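Local coordinates for Tat pathway signal sequence domain protein (Parabacteroides merdae, PDB 4Q9A) that probably hydrolyses ester bonds of a still unidentified substrate, as a putative lipase or acylhydrolase of the GDSL (SGNH hydrolase) family, at residues I143-L151 against T182-F191; G104-L112 against K161-F169. All coordinates share one frame; numbering follows the deposited sequence.

Contact 1: residues I143-L151 against T182-F191; sequences IVLCEPFTL and TIFVPFQSGF
Cys146 and Phe187 meet where the packing is dense: CB of Cys146 lies 3.5 Å from CE2 of the Phe187 ring, and its sulfur sits obliquely beside that ring. Val144 and Val185 close the same face of the sheet, CG1 of the former against CG2 of the latter. Further along, Phe149 swings CG between its own N and carbonyl carbon (chi1 58°), which brings its ring over Phe191 as an offset stack, centroids 5.0 Å apart; Leu151 CD1 rests over the same face of Phe191, beside Phe149, and Met218 and Leu217 of helix 212-226 back this cluster. Strands 143-146 and 183-185 run parallel, the latter being the edge strand of the five-stranded parallel sheet within a three-layer alpha/beta/alpha fold, as in SGNH hydrolases. Four backbone bonds join them, from Ile183 N to Ile143 O through to Glu147 N to Val185 O. The side of Thr182 and Phe184 is partly exposed, though helix 167-179 reaches it through Ser177 and Arg174; here Phe184 CZ touches Glu147 CB at 3.5 Å. Past the strands, Glu147 OE1 takes Gln188 N (3.0 Å) from above the carboxylate plane. The Gln188 amide grips Thr150 twice, OE1 accepting from Thr150 N (3.1 Å) and NE2 giving to Thr150 O (2.8 Å); a leucine in its place would probably leave both backbone groups without these mates and the loop freer to shift.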
loop_
_atom_site.group_PDB
_atom_site.type_symbol
_atom_site.label_atom_id
_atom_site.label_comp_id
_atom_site.label_asym_id
_atom_site.label_seq_id
_atom_site.Cartn_x
_atom_site.Cartn_y
_atom_site.Cartn_z
ATOM N N ILE A 143 -0.216 5.158 22.830
ATOM C CA ILE A 143 -1.266 5.741 21.999
ATOM C C ILE A 143 -0.663 6.694 20.929
ATOM O O ILE A 143 0.248 7.490 21.200
ATOM C CB ILE A 143 -2.367 6.452 22.839
ATOM C CG1 ILE A 143 -2.874 5.565 23.977
ATOM C CG2 ILE A 143 -3.528 6.912 21.946
ATOM C CD1 ILE A 143 -3.757 6.275 24.983
ATOM N N VAL A 144 -1.207 6.566 19.705
ATOM C CA VAL A 144 -0.966 7.361 18.514
ATOM C C VAL A 144 -2.297 8.033 18.247
ATOM O O VAL A 144 -3.230 7.375 17.790
ATOM C CB VAL A 144 -0.454 6.555 17.279
ATOM C CG1 VAL A 144 -0.071 7.488 16.149
ATOM C CG2 VAL A 144 0.711 5.657 17.630
ATOM N N LEU A 145 -2.411 9.316 18.613
ATOM C CA LEU A 145 -3.609 10.112 18.377
ATOM C C LEU A 145 -3.399 10.912 17.096
ATOM O O LEU A 145 -2.401 11.622 16.978
ATOM C CB LEU A 145 -3.933 11.007 19.582
ATOM C CG LEU A 145 -5.322 11.646 19.571
ATOM C CD1 LEU A 145 -6.433 10.606 19.719
ATOM C CD2 LEU A 145 -5.430 12.705 20.628
ATOM N N CYS A 146 -4.304 10.744 16.119
ATOM C CA CYS A 146 -4.238 11.379 14.800
ATOM C C CYS A 146 -5.097 12.644 14.726
ATOM O O CYS A 146 -6.190 12.704 15.317
ATOM C CB CYS A 146 -4.654 10.385 13.724
ATOM S SG CYS A 146 -3.641 8.887 13.653
ATOM N N GLU A 147 -4.612 13.633 13.964
ATOM C CA GLU A 147 -5.311 14.901 13.767
ATOM C C GLU A 147 -6.490 14.722 12.788
ATOM O O GLU A 147 -6.252 14.341 11.629
ATOM C CB GLU A 147 -4.340 16.002 13.248
ATOM C CG GLU A 147 -4.928 17.404 13.235
ATOM C CD GLU A 147 -4.031 18.516 12.725
ATOM O OE1 GLU A 147 -3.209 18.260 11.814
ATOM O OE2 GLU A 147 -4.175 19.658 13.217
ATOM N N PRO A 148 -7.750 15.042 13.208
ATOM C CA PRO A 148 -8.874 15.027 12.242
ATOM C C PRO A 148 -8.636 16.129 11.191
ATOM O O PRO A 148 -8.020 17.153 11.525
ATOM C CB PRO A 148 -10.103 15.276 13.112
ATOM C CG PRO A 148 -9.590 15.977 14.307
ATOM C CD PRO A 148 -8.173 15.557 14.527
ATOM N N PHE A 149 -9.025 15.906 9.919
ATOM C CA PHE A 149 -8.684 16.829 8.830
ATOM C C PHE A 149 -9.754 16.974 7.748
ATOM O O PHE A 149 -10.668 16.155 7.659
ATOM C CB PHE A 149 -7.395 16.308 8.134
ATOM C CG PHE A 149 -7.547 14.894 7.593
ATOM C CD1 PHE A 149 -8.065 14.669 6.321
ATOM C CD2 PHE A 149 -7.248 13.790 8.386
ATOM C CE1 PHE A 149 -8.287 13.367 5.858
ATOM C CE2 PHE A 149 -7.455 12.493 7.917
ATOM C CZ PHE A 149 -7.971 12.289 6.654
ATOM N N THR A 150 -9.542 17.950 6.838
ATOM C CA THR A 150 -10.364 18.224 5.652
ATOM C C THR A 150 -9.547 18.879 4.536
ATOM O O THR A 150 -8.624 19.661 4.802
ATOM C CB THR A 150 -11.561 19.153 5.942
ATOM O OG1 THR A 150 -11.068 20.417 6.400
ATOM C CG2 THR A 150 -12.598 18.552 6.896
ATOM N N LEU A 151 -9.957 18.616 3.288
ATOM C CA LEU A 151 -9.439 19.236 2.085
ATOM C C LEU A 151 -10.571 20.193 1.596
ATOM O O LEU A 151 -11.653 19.740 1.214
ATOM C CB LEU A 151 -9.016 18.160 1.076
ATOM C CG LEU A 151 -7.737 17.355 1.458
ATOM C CD1 LEU A 151 -8.078 16.060 2.251
ATOM C CD2 LEU A 151 -6.920 17.011 0.219
ATOM N N THR A 182 0.843 11.529 24.298
ATOM C CA THR A 182 0.785 10.545 23.217
ATOM C C THR A 182 1.559 11.043 21.987
ATOM O O THR A 182 2.052 12.177 21.972
ATOM C CB THR A 182 -0.685 10.273 22.827
ATOM O OG1 THR A 182 -1.196 11.392 22.107
ATOM C CG2 THR A 182 -1.568 9.979 24.016
ATOM N N ILE A 183 1.627 10.198 20.948
ATOM C CA ILE A 183 2.203 10.599 19.662
ATOM C C ILE A 183 1.052 11.296 18.905
ATOM O O ILE A 183 -0.117 10.889 19.043
ATOM C CB ILE A 183 2.857 9.421 18.864
ATOM C CG1 ILE A 183 4.033 8.773 19.661
ATOM C CG2 ILE A 183 3.245 9.827 17.422
ATOM C CD1 ILE A 183 5.431 9.192 19.318
ATOM N N PHE A 184 1.380 12.366 18.160
ATOM C CA PHE A 184 0.382 13.110 17.422
ATOM C C PHE A 184 0.724 13.151 15.906
ATOM O O PHE A 184 1.803 13.612 15.512
ATOM C CB PHE A 184 0.222 14.509 18.032
ATOM C CG PHE A 184 -0.948 15.278 17.474
ATOM C CD1 PHE A 184 -2.258 14.894 17.760
ATOM C CD2 PHE A 184 -0.746 16.371 16.641
ATOM C CE1 PHE A 184 -3.347 15.596 17.219
ATOM C CE2 PHE A 184 -1.830 17.072 16.101
ATOM C CZ PHE A 184 -3.125 16.690 16.407
ATOM N N VAL A 185 -0.180 12.624 15.063
ATOM C CA VAL A 185 0.043 12.640 13.611
ATOM C C VAL A 185 -0.698 13.886 13.060
ATOM O O VAL A 185 -1.929 13.950 13.148
ATOM C CB VAL A 185 -0.332 11.318 12.869
ATOM C CG1 VAL A 185 0.330 11.281 11.497
ATOM C CG2 VAL A 185 0.065 10.081 13.668
ATOM N N PRO A 186 0.039 14.923 12.578
ATOM C CA PRO A 186 -0.630 16.161 12.130
ATOM C C PRO A 186 -1.048 16.113 10.660
ATOM O O PRO A 186 -0.469 16.810 9.808
ATOM C CB PRO A 186 0.431 17.233 12.392
ATOM C CG PRO A 186 1.743 16.507 12.272
ATOM C CD PRO A 186 1.508 15.035 12.437
ATOM N N PHE A 187 -2.075 15.302 10.373
ATOM C CA PHE A 187 -2.585 15.070 9.025
ATOM C C PHE A 187 -2.937 16.352 8.268
ATOM O O PHE A 187 -2.619 16.431 7.087
ATOM C CB PHE A 187 -3.792 14.138 9.053
ATOM C CG PHE A 187 -3.493 12.682 9.338
ATOM C CD1 PHE A 187 -2.358 12.070 8.817
ATOM C CD2 PHE A 187 -4.398 11.897 10.033
ATOM C CE1 PHE A 187 -2.114 10.713 9.024
ATOM C CE2 PHE A 187 -4.147 10.539 10.250
ATOM C CZ PHE A 187 -3.009 9.954 9.738
ATOM N N GLN A 188 -3.524 17.364 8.935
ATOM C CA GLN A 188 -3.900 18.624 8.295
ATOM C C GLN A 188 -2.689 19.311 7.640
ATOM O O GLN A 188 -2.780 19.663 6.463
ATOM C CB GLN A 188 -4.618 19.576 9.281
ATOM C CG GLN A 188 -5.436 20.697 8.629
ATOM C CD GLN A 188 -6.595 20.205 7.786
ATOM O OE1 GLN A 188 -7.705 19.930 8.276
ATOM N NE2 GLN A 188 -6.367 20.135 6.474
ATOM N N SER A 189 -1.553 19.430 8.361
ATOM C CA SER A 189 -0.311 20.048 7.865
ATOM C C SER A 189 0.161 19.376 6.585
ATOM O O SER A 189 0.568 20.070 5.638
ATOM C CB SER A 189 0.786 19.946 8.913
ATOM O OG SER A 189 0.257 20.283 10.183
ATOM N N GLY A 190 0.067 18.035 6.568
ATOM C CA GLY A 190 0.449 17.219 5.426
ATOM C C GLY A 190 -0.428 17.477 4.233
ATOM O O GLY A 190 0.075 17.646 3.120
ATOM N N PHE A 191 -1.746 17.539 4.463
ATOM C CA PHE A 191 -2.701 17.769 3.381
ATOM C C PHE A 191 -2.651 19.227 2.909
ATOM O O PHE A 191 -2.755 19.488 1.703
ATOM C CB PHE A 191 -4.115 17.331 3.783
ATOM C CG PHE A 191 -4.330 15.836 3.619
ATOM C CD1 PHE A 191 -4.344 15.250 2.352
ATOM C CD2 PHE A 191 -4.536 15.016 4.730
ATOM C CE1 PHE A 191 -4.532 13.872 2.201
ATOM C CE2 PHE A 191 -4.760 13.642 4.577
ATOM C CZ PHE A 191 -4.748 13.080 3.311
#

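Contact 2: residues G104-L112 against K161-F169; sequences GVNDYWHTL and KWYPMFDEF
The phenol oxygen of Tyr108 gives a hydrogen bond to the backbone carbonyl of Lys161, OH to O 2.7 Å, approaching from above the carbonyl plane. CG anti to the backbone N (chi1 -178°) carries the Tyr108 ring outward from helix 106-112 into a nest of side chains from 161-169. Its CD2 atom lies over one face of the Trp162 indole, 3.6 Å from CE3, in an oblique pair with planes 58° apart. Across the ring, CD1 points at the face of Phe169 in an offset edge-to-face pair, the planes at 70°, and Tyr108 CB sits over that Phe169 ring, 4.0 Å from its centroid. Phe166 comes in between: its CD1 meets Tyr108 CB at 3.6 Å near the plane of the Phe166 ring. CB of the selenomethionine Met165 touches the hydroxyl end, so the phenol is held along its length too. On the other flank, Trp162 CZ2 lies over a face of the Trp109 indole, 3.4 Å from CD1, while Val105 CG2 touches the Trp162 rim at CH2 and Leu112 CD1 comes to 3.5 Å from Trp162 NE1. Gly104 to Asp107 match the GxND block of SGNH hydrolases, and Asn106 ND2 makes a weak hydrogen bond to OG of the phosphoserine Ser28, consistent with a place at the active site. The contact is a cluster of five aromatic residues, with Leu112 and Lys161 at its exposed margin. It packs helix 106-113, just after strand 98-102, against the turn joining helix 159-162 to helix 167-179, and Phe169 goes on to meet Tyr123 and Val120 of helix 120-137.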
loop_
_atom_site.group_PDB
_atom_site.type_symbol
_atom_site.label_atom_id
_atom_site.label_comp_id
_atom_site.label_asym_id
_atom_site.label_seq_id
_atom_site.Cartn_x
_atom_site.Cartn_y
_atom_site.Cartn_z
ATOM N N GLY A 104 -13.081 12.456 14.952
ATOM C CA GLY A 104 -13.399 13.870 15.050
ATOM C C GLY A 104 -14.144 14.497 13.899
ATOM O O GLY A 104 -14.878 15.468 14.105
ATOM N N VAL A 105 -13.940 13.996 12.677
ATOM C CA VAL A 105 -14.584 14.587 11.506
ATOM C C VAL A 105 -16.116 14.398 11.577
ATOM O O VAL A 105 -16.853 15.334 11.269
ATOM C CB VAL A 105 -13.971 14.087 10.173
ATOM C CG1 VAL A 105 -14.385 12.650 9.840
ATOM C CG2 VAL A 105 -14.288 15.036 9.021
ATOM N N ASN A 106 -16.581 13.217 12.022
ATOM C CA ASN A 106 -18.010 12.905 12.126
ATOM C C ASN A 106 -18.669 13.692 13.264
ATOM O O ASN A 106 -19.799 14.165 13.117
ATOM C CB ASN A 106 -18.219 11.410 12.304
ATOM C CG ASN A 106 -17.999 10.631 11.036
ATOM O OD1 ASN A 106 -18.250 11.116 9.931
ATOM N ND2 ASN A 106 -17.535 9.399 11.164
ATOM N N ASP A 107 -17.905 13.902 14.349
ATOM C CA ASP A 107 -18.243 14.650 15.552
ATOM C C ASP A 107 -18.575 16.116 15.246
ATOM O O ASP A 107 -19.069 16.850 16.125
ATOM C CB ASP A 107 -17.066 14.567 16.522
ATOM C CG ASP A 107 -16.780 13.156 16.959
ATOM O OD1 ASP A 107 -16.182 12.396 16.157
ATOM O OD2 ASP A 107 -17.198 12.791 18.074
ATOM N N TYR A 108 -18.272 16.544 14.005
ATOM C CA TYR A 108 -18.609 17.862 13.494
ATOM C C TYR A 108 -19.574 17.705 12.313
ATOM O O TYR A 108 -20.669 18.261 12.340
ATOM C CB TYR A 108 -17.358 18.674 13.103
ATOM C CG TYR A 108 -17.718 20.056 12.613
ATOM C CD1 TYR A 108 -18.083 21.058 13.506
ATOM C CD2 TYR A 108 -17.773 20.344 11.250
ATOM C CE1 TYR A 108 -18.469 22.323 13.058
ATOM C CE2 TYR A 108 -18.166 21.602 10.789
ATOM C CZ TYR A 108 -18.496 22.596 11.700
ATOM O OH TYR A 108 -18.863 23.847 11.265
ATOM N N TRP A 109 -19.170 16.934 11.288
ATOM C CA TRP A 109 -19.937 16.731 10.064
ATOM C C TRP A 109 -21.394 16.300 10.298
ATOM O O TRP A 109 -22.295 16.810 9.626
ATOM C CB TRP A 109 -19.239 15.693 9.183
ATOM C CG TRP A 109 -19.664 15.692 7.743
ATOM C CD1 TRP A 109 -20.330 16.679 7.072
ATOM C CD2 TRP A 109 -19.370 14.678 6.778
ATOM N NE1 TRP A 109 -20.493 16.326 5.753
ATOM C CE2 TRP A 109 -19.905 15.105 5.543
ATOM C CE3 TRP A 109 -18.683 13.452 6.831
ATOM C CZ2 TRP A 109 -19.792 14.341 4.378
ATOM C CZ3 TRP A 109 -18.570 12.699 5.673
ATOM C CH2 TRP A 109 -19.112 13.147 4.464
ATOM N N HIS A 110 -21.627 15.386 11.242
ATOM C CA HIS A 110 -22.970 14.875 11.498
ATOM C C HIS A 110 -23.892 15.926 12.145
ATOM O O HIS A 110 -25.101 15.703 12.192
ATOM C CB HIS A 110 -22.914 13.584 12.314
ATOM C CG HIS A 110 -22.357 12.428 11.546
ATOM N ND1 HIS A 110 -22.313 11.168 12.088
ATOM C CD2 HIS A 110 -21.844 12.381 10.296
ATOM C CE1 HIS A 110 -21.778 10.397 11.163
ATOM N NE2 HIS A 110 -21.485 11.082 10.066
ATOM N N THR A 111 -23.332 17.090 12.580
ATOM C CA THR A 111 -24.132 18.208 13.104
ATOM C C THR A 111 -24.801 18.882 11.913
ATOM O O THR A 111 -25.873 19.472 12.048
ATOM C CB THR A 111 -23.301 19.222 13.920
ATOM O OG1 THR A 111 -22.478 19.989 13.034
ATOM C CG2 THR A 111 -22.469 18.579 15.029
ATOM N N LEU A 112 -24.157 18.765 10.738
ATOM C CA LEU A 112 -24.642 19.315 9.480
ATOM C C LEU A 112 -25.523 18.310 8.737
ATOM O O LEU A 112 -26.559 18.706 8.207
ATOM C CB LEU A 112 -23.466 19.742 8.561
ATOM C CG LEU A 112 -22.327 20.610 9.141
ATOM C CD1 LEU A 112 -21.161 20.681 8.178
ATOM C CD2 LEU A 112 -22.799 22.003 9.482
ATOM N N LYS A 161 -19.758 26.634 6.124
ATOM C CA LYS A 161 -20.366 25.697 7.076
ATOM C C LYS A 161 -19.330 24.886 7.871
ATOM O O LYS A 161 -19.731 24.085 8.717
ATOM C CB LYS A 161 -21.329 24.728 6.337
ATOM C CG LYS A 161 -22.471 25.417 5.582
ATOM C CD LYS A 161 -23.774 24.641 5.640
ATOM C CE LYS A 161 -24.911 25.400 4.983
ATOM N NZ LYS A 161 -25.800 26.098 5.970
ATOM N N TRP A 162 -18.014 25.105 7.638
ATOM C CA TRP A 162 -16.973 24.319 8.311
ATOM C C TRP A 162 -15.948 25.117 9.098
ATOM O O TRP A 162 -15.581 24.705 10.199
ATOM C CB TRP A 162 -16.209 23.478 7.282
ATOM C CG TRP A 162 -16.907 22.209 6.923
ATOM C CD1 TRP A 162 -17.965 22.062 6.076
ATOM C CD2 TRP A 162 -16.618 20.910 7.438
ATOM N NE1 TRP A 162 -18.351 20.748 6.027
ATOM C CE2 TRP A 162 -17.542 20.016 6.856
ATOM C CE3 TRP A 162 -15.650 20.407 8.327
ATOM C CZ2 TRP A 162 -17.525 18.644 7.127
ATOM C CZ3 TRP A 162 -15.642 19.051 8.606
ATOM C CH2 TRP A 162 -16.561 18.182 8.000
ATOM N N TYR A 163 -15.428 26.200 8.516
ATOM C CA TYR A 163 -14.338 26.964 9.115
ATOM C C TYR A 163 -14.817 28.319 9.643
ATOM O O TYR A 163 -15.707 28.928 9.034
ATOM C CB TYR A 163 -13.193 27.130 8.096
ATOM C CG TYR A 163 -12.942 25.865 7.296
ATOM C CD1 TYR A 163 -12.228 24.800 7.842
ATOM C CD2 TYR A 163 -13.492 25.699 6.026
ATOM C CE1 TYR A 163 -12.043 23.611 7.132
ATOM C CE2 TYR A 163 -13.306 24.517 5.303
ATOM C CZ TYR A 163 -12.579 23.475 5.861
ATOM O OH TYR A 163 -12.385 22.321 5.137
ATOM N N PRO A 164 -14.290 28.785 10.808
ATOM C CA PRO A 164 -13.203 28.202 11.630
ATOM C C PRO A 164 -13.624 27.156 12.666
ATOM O O PRO A 164 -12.763 26.635 13.377
ATOM C CB PRO A 164 -12.642 29.433 12.351
ATOM C CG PRO A 164 -13.839 30.323 12.547
ATOM C CD PRO A 164 -14.718 30.097 11.337
HETATM N N MSE A 165 -14.930 26.866 12.768
HETATM C CA MSE A 165 -15.527 25.930 13.732
HETATM C C MSE A 165 -14.739 24.638 13.887
HETATM O O MSE A 165 -14.394 24.260 15.011
HETATM C CB MSE A 165 -16.956 25.558 13.310
HETATM C CG MSE A 165 -17.979 26.663 13.495
HETATM SE SE MSE A 165 -17.811 28.044 12.155
HETATM C CE MSE A 165 -18.506 27.133 10.570
ATOM N N PHE A 166 -14.460 23.964 12.756
ATOM C CA PHE A 166 -13.788 22.673 12.757
ATOM C C PHE A 166 -12.342 22.753 13.287
ATOM O O PHE A 166 -11.884 21.782 13.903
ATOM C CB PHE A 166 -13.830 21.996 11.375
ATOM C CG PHE A 166 -13.323 20.569 11.386
ATOM C CD1 PHE A 166 -14.050 19.558 12.016
ATOM C CD2 PHE A 166 -12.098 20.240 10.796
ATOM C CE1 PHE A 166 -13.574 18.242 12.035
ATOM C CE2 PHE A 166 -11.623 18.923 10.815
ATOM C CZ PHE A 166 -12.364 17.934 11.434
ATOM N N ASP A 167 -11.651 23.909 13.118
ATOM C CA ASP A 167 -10.274 24.107 13.601
ATOM C C ASP A 167 -10.162 23.868 15.121
ATOM O O ASP A 167 -9.099 23.470 15.599
ATOM C CB ASP A 167 -9.756 25.506 13.244
ATOM C CG ASP A 167 -9.911 25.910 11.780
ATOM O OD1 ASP A 167 -10.005 24.996 10.911
ATOM O OD2 ASP A 167 -9.908 27.146 11.496
ATOM N N GLU A 168 -11.279 24.059 15.858
ATOM C CA GLU A 168 -11.389 23.856 17.305
ATOM C C GLU A 168 -11.291 22.382 17.655
ATOM O O GLU A 168 -10.786 22.043 18.728
ATOM C CB GLU A 168 -12.695 24.460 17.839
ATOM C CG GLU A 168 -12.668 25.984 17.859
ATOM C CD GLU A 168 -11.471 26.624 18.547
ATOM O OE1 GLU A 168 -11.184 26.259 19.709
ATOM O OE2 GLU A 168 -10.807 27.480 17.918
ATOM N N PHE A 169 -11.745 21.513 16.728
ATOM C CA PHE A 169 -11.692 20.056 16.844
ATOM C C PHE A 169 -10.248 19.578 16.705
ATOM O O PHE A 169 -9.815 18.710 17.461
ATOM C CB PHE A 169 -12.608 19.391 15.806
ATOM C CG PHE A 169 -14.073 19.382 16.199
ATOM C CD1 PHE A 169 -14.834 20.542 16.144
ATOM C CD2 PHE A 169 -14.686 18.212 16.626
ATOM C CE1 PHE A 169 -16.174 20.539 16.533
ATOM C CE2 PHE A 169 -16.034 18.206 17.001
ATOM C CZ PHE A 169 -16.770 19.372 16.948
#

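In the fold
Contact 1 and contact 2 have centres about 15 Å apart, contact 1 nearer the middle of the chain. Their segments alternate along the sequence: 104-112, then 143-151, 161-169 and 182-191. Residues 104-112 follow strand 98-102, the sheet neighbour of strand 142-146, and helix 167-179 leads from contact 2 into strand 183-185, making the crossover between the last two strands. The two also touch directly: Thr150 OG1 lies 2.6 Å from Tyr163 OH in a probable hydrogen bond, and Pro148 packs on Phe166. The loops beyond the carboxyl ends of the strands, where active sites of this fold usually lie, are thus tied together.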